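Local coordinates for protein paenibacillus xanthan lyase (Paenibacillus, PDB 6F2P) that cleaves the polysaccharide xanthan as a calcium-containing lyase, probably by the beta-elimination typical of polysaccharide lyase family 8, at residues A[171-175]-A[197-201]; A[233-237]-A[259-263]. Residues are numbered along the deposited sequence.

Contact 1 (A[171-175]-A[197-201]); sequences RLWES and GISAL. With CA (calcium ion), chain F.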
# COMPACT_ATOMS: atom_id res chain seq x y z
N ARG A 171 -10.99 -13.48 -20.77
CA ARG A 171 -12.18 -12.74 -21.14
C ARG A 171 -11.84 -11.77 -22.26
O ARG A 171 -12.62 -11.59 -23.20
CB ARG A 171 -12.72 -11.98 -19.95
CG ARG A 171 -13.95 -11.16 -20.28
CD ARG A 171 -14.57 -10.55 -19.04
NE ARG A 171 -15.86 -9.98 -19.37
CZ ARG A 171 -17.02 -10.62 -19.22
NH1 ARG A 171 -18.15 -10.02 -19.57
NH2 ARG A 171 -17.04 -11.84 -18.71
N LEU A 172 -10.67 -11.15 -22.16
CA LEU A 172 -10.19 -10.25 -23.19
C LEU A 172 -10.07 -11.00 -24.51
O LEU A 172 -10.58 -10.55 -25.55
CB LEU A 172 -8.83 -9.68 -22.81
CG LEU A 172 -8.12 -8.90 -23.92
CD1 LEU A 172 -8.99 -7.75 -24.39
CD2 LEU A 172 -6.80 -8.38 -23.41
N TRP A 173 -9.41 -12.15 -24.47
CA TRP A 173 -9.19 -12.94 -25.66
C TRP A 173 -10.49 -13.46 -26.24
O TRP A 173 -10.64 -13.54 -27.46
CB TRP A 173 -8.25 -14.10 -25.36
CG TRP A 173 -6.92 -13.61 -24.95
CD1 TRP A 173 -6.30 -12.48 -25.38
CD2 TRP A 173 -6.04 -14.22 -24.01
NE1 TRP A 173 -5.08 -12.35 -24.78
CE2 TRP A 173 -4.89 -13.41 -23.93
CE3 TRP A 173 -6.10 -15.39 -23.23
CZ2 TRP A 173 -3.81 -13.72 -23.10
CZ3 TRP A 173 -5.03 -15.70 -22.40
CH2 TRP A 173 -3.90 -14.87 -22.35
N GLU A 174 -11.42 -13.83 -25.37
CA GLU A 174 -12.77 -14.16 -25.82
C GLU A 174 -13.28 -13.01 -26.66
O GLU A 174 -13.78 -13.20 -27.77
CB GLU A 174 -13.70 -14.37 -24.62
CG GLU A 174 -13.63 -15.72 -23.96
CD GLU A 174 -14.57 -15.83 -22.77
OE1 GLU A 174 -14.50 -14.96 -21.88
OE2 GLU A 174 -15.38 -16.77 -22.72
N SER A 175 -13.12 -11.80 -26.11
CA SER A 175 -13.68 -10.60 -26.72
C SER A 175 -13.02 -10.29 -28.04
O SER A 175 -13.72 -9.99 -29.00
CB SER A 175 -13.57 -9.40 -25.77
OG SER A 175 -14.15 -9.69 -24.51
N GLY A 197 -17.61 -7.35 -24.26
CA GLY A 197 -16.90 -8.30 -23.43
C GLY A 197 -15.83 -7.68 -22.55
O GLY A 197 -15.56 -8.18 -21.45
N ILE A 198 -15.23 -6.58 -23.00
CA ILE A 198 -14.15 -5.98 -22.23
C ILE A 198 -14.59 -5.03 -21.09
O ILE A 198 -13.76 -4.66 -20.25
CB ILE A 198 -13.15 -5.23 -23.13
CG1 ILE A 198 -13.80 -4.00 -23.76
CG2 ILE A 198 -12.57 -6.17 -24.18
CD1 ILE A 198 -12.80 -3.04 -24.37
N SER A 199 -15.86 -4.63 -21.06
CA SER A 199 -16.31 -3.67 -20.05
C SER A 199 -16.00 -4.13 -18.62
O SER A 199 -15.49 -3.36 -17.81
CB SER A 199 -17.80 -3.35 -20.20
OG SER A 199 -18.05 -2.65 -21.41
N ALA A 200 -16.28 -5.40 -18.33
CA ALA A 200 -16.02 -5.93 -17.00
C ALA A 200 -14.55 -5.86 -16.59
O ALA A 200 -14.24 -6.00 -15.42
CB ALA A 200 -16.53 -7.36 -16.90
N LEU A 201 -13.65 -5.63 -17.55
CA LEU A 201 -12.21 -5.52 -17.27
C LEU A 201 -11.77 -4.10 -16.97
O LEU A 201 -10.63 -3.87 -16.57
CB LEU A 201 -11.40 -6.00 -18.48
CG LEU A 201 -11.53 -7.44 -18.95
CD1 LEU A 201 -10.74 -7.61 -20.23
CD2 LEU A 201 -11.03 -8.38 -17.88
CA CA F . -16.26 -18.32 -24.45
O HOH W 1 -17.73 -6.97 -20.00
O HOH W 2 -18.55 -19.18 -24.75
O HOH W 3 -13.94 -19.12 -23.76
O HOH W 4 -16.07 -20.64 -25.25
O HOH W 5 -16.76 -19.63 -22.61

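Contact 2 (A[233-237]-A[259-263]); sequences LLSGI and VYRWI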
# COMPACT_ATOMS: atom_id res chain seq x y z
N LEU A 233 -3.46 -7.35 -20.82
CA LEU A 233 -4.76 -6.70 -20.84
C LEU A 233 -4.66 -5.36 -21.56
O LEU A 233 -5.42 -5.09 -22.49
CB LEU A 233 -5.30 -6.46 -19.43
CG LEU A 233 -5.80 -7.63 -18.59
CD1 LEU A 233 -6.35 -7.08 -17.28
CD2 LEU A 233 -6.87 -8.42 -19.30
N LEU A 234 -3.71 -4.53 -21.14
CA LEU A 234 -3.47 -3.24 -21.78
C LEU A 234 -3.36 -3.39 -23.30
O LEU A 234 -3.93 -2.59 -24.05
CB LEU A 234 -2.19 -2.59 -21.24
CG LEU A 234 -1.80 -1.27 -21.92
CD1 LEU A 234 -2.78 -0.13 -21.62
CD2 LEU A 234 -0.39 -0.86 -21.57
N SER A 235 -2.64 -4.41 -23.74
CA SER A 235 -2.41 -4.61 -25.17
C SER A 235 -3.70 -4.88 -25.93
O SER A 235 -4.05 -4.14 -26.85
CB SER A 235 -1.44 -5.76 -25.40
OG SER A 235 -0.94 -5.71 -26.72
N GLY A 236 -4.42 -5.93 -25.52
CA GLY A 236 -5.67 -6.30 -26.16
C GLY A 236 -6.73 -5.22 -26.14
O GLY A 236 -7.43 -5.00 -27.13
N ILE A 237 -6.86 -4.54 -25.00
CA ILE A 237 -7.82 -3.45 -24.88
C ILE A 237 -7.46 -2.25 -25.76
O ILE A 237 -8.31 -1.69 -26.45
CB ILE A 237 -8.02 -3.04 -23.41
CG1 ILE A 237 -8.66 -4.19 -22.64
CG2 ILE A 237 -8.86 -1.78 -23.31
CD1 ILE A 237 -8.66 -4.02 -21.15
N VAL A 259 -8.29 3.34 -19.09
CA VAL A 259 -7.21 2.73 -19.87
C VAL A 259 -6.14 3.77 -20.19
O VAL A 259 -4.96 3.46 -20.23
CB VAL A 259 -7.74 2.08 -21.17
CG1 VAL A 259 -6.60 1.48 -21.98
CG2 VAL A 259 -8.78 1.02 -20.84
N TYR A 260 -6.55 5.01 -20.40
CA TYR A 260 -5.57 6.07 -20.64
C TYR A 260 -4.83 6.42 -19.35
O TYR A 260 -3.62 6.61 -19.36
CB TYR A 260 -6.22 7.29 -21.29
CG TYR A 260 -6.89 6.94 -22.59
CD1 TYR A 260 -6.17 6.94 -23.78
CD2 TYR A 260 -8.23 6.56 -22.63
CE1 TYR A 260 -6.77 6.58 -24.97
CE2 TYR A 260 -8.83 6.20 -23.82
CZ TYR A 260 -8.10 6.21 -24.98
OH TYR A 260 -8.70 5.87 -26.17
N ARG A 261 -5.57 6.45 -18.24
CA ARG A 261 -4.96 6.70 -16.95
C ARG A 261 -3.92 5.64 -16.60
O ARG A 261 -2.88 5.96 -16.00
CB ARG A 261 -6.03 6.77 -15.84
CG ARG A 261 -7.10 7.84 -16.00
CD ARG A 261 -6.57 9.15 -16.57
NE ARG A 261 -5.55 9.78 -15.72
CZ ARG A 261 -4.93 10.92 -16.02
NH1 ARG A 261 -5.23 11.57 -17.14
NH2 ARG A 261 -4.01 11.41 -15.20
N TRP A 262 -4.20 4.38 -16.98
CA TRP A 262 -3.30 3.26 -16.68
C TRP A 262 -1.88 3.55 -17.12
O TRP A 262 -0.92 3.21 -16.42
CB TRP A 262 -3.76 1.96 -17.35
CG TRP A 262 -5.05 1.40 -16.81
CD1 TRP A 262 -5.68 1.75 -15.64
CD2 TRP A 262 -5.88 0.39 -17.42
NE1 TRP A 262 -6.84 1.02 -15.49
CE2 TRP A 262 -6.98 0.18 -16.57
CE3 TRP A 262 -5.79 -0.35 -18.60
CZ2 TRP A 262 -7.99 -0.74 -16.87
CZ3 TRP A 262 -6.79 -1.26 -18.89
CH2 TRP A 262 -7.87 -1.45 -18.03
N ILE A 263 -1.75 4.21 -18.27
CA ILE A 263 -0.44 4.61 -18.76
C ILE A 263 0.29 5.53 -17.77
O ILE A 263 1.43 5.27 -17.41
CB ILE A 263 -0.56 5.31 -20.12
CG1 ILE A 263 -1.27 4.39 -21.12
CG2 ILE A 263 0.81 5.72 -20.63
CD1 ILE A 263 -0.69 2.99 -21.20

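Contact 1 (A[171-175]-A[197-201])
In the N-terminal alpha-helical domain of this family 8 polysaccharide lyase, helix 168-184 packs against the chain leaving helix 188-197. Arg171 reaches across with chi1, chi2 and chi3 all t, an extended shape that carries its guanidinium to the backbone of 197-201. There Arg171 NE donates to Gly197 O at 2.8 Å, Ala200 CB lies over one guanidinium face, and Arg171 NH2 hydrogen-bonds Met166 O. Ser175, in the m rotamer, turns OG back to Arg171 O (2.8 Å), settling its hydroxyl within its own helix. Gly197 CA comes within 3.3 Å of Ser175 OG, possible because glycine has no CB; an ideal CB would lie 2.1 Å from Ser175 OG. Leu172 (t, p) supplies the apolar side, with CD1 3.9 Å from Ile198 CG2 and CB 3.8 Å from Leu201 CD1. Glu174 faces elsewhere, its OE2 binding calcium at 2.5 Å alongside Gln161 and Ser163. One water links the polar side, accepting from Arg171 NH1 at 3.1 Å and from Ala200 N at 2.7 Å.

Contact 2 (A[233-237]-A[259-263])
Leu234 is the main bump on 233-237. Its CA-to-CB bond points sideways, but the t, p rotamer swings CD1 into a hollow between Val259, Trp262 and Ile263: Leu234 CD1 lies 4.2 Å from Val259 CG1, 4.3 Å from Trp262 CE3 and 3.8 Å from Ile263 CD1. One turn along, Ile237 meets the same surface, its CG2 3.7 Å from Val259 CG2 and its CD1 4.0 Å from Trp262 CZ3. Leu234 CD1 and Ile237 CD1 lie near the indole plane, at its edge, and Phe211 stacks on the ring. This is helix-helix packing inside the alpha-helical domain of polysaccharide lyase family 8; the short segments run 136° apart in direction, and their axes approach to 11.2 Å. At this spacing large side chains, Leu234, Ile237, Trp262 and Ile263, together fill the space. Branched Val259, with its CB directed toward 233-237, fits between Leu234 and Ile237: CG1 reaches both, while CG2 approaches Ile237 more closely. Beyond Ile263 lie Ile303 and, on helix 312-328, Phe318 and Met321.

How the contacts relate
From the N terminus, the chain runs through helix 168-184, turns into helix 188-197 and returns on leaving it, so contact 1 closes a largely helical loop with 21 residues between its segments. Three short strands follow before helix 229-244, and contact 2 then joins that helix to helix 256-267 over a second, equally long separation. The two loops come in series, neither nested nor crossing, with centres about 13 Å apart. They meet directly: Leu172 CD2 packs 3.6 Å from Gly236 CA, where a bare backbone admits the leucine closely, and Leu201 O lies 3.9 Å from Trp262 CH2. Helix 229-244, one partner of contact 2, also packs against Leu172, joining two successive helical parts of the domain.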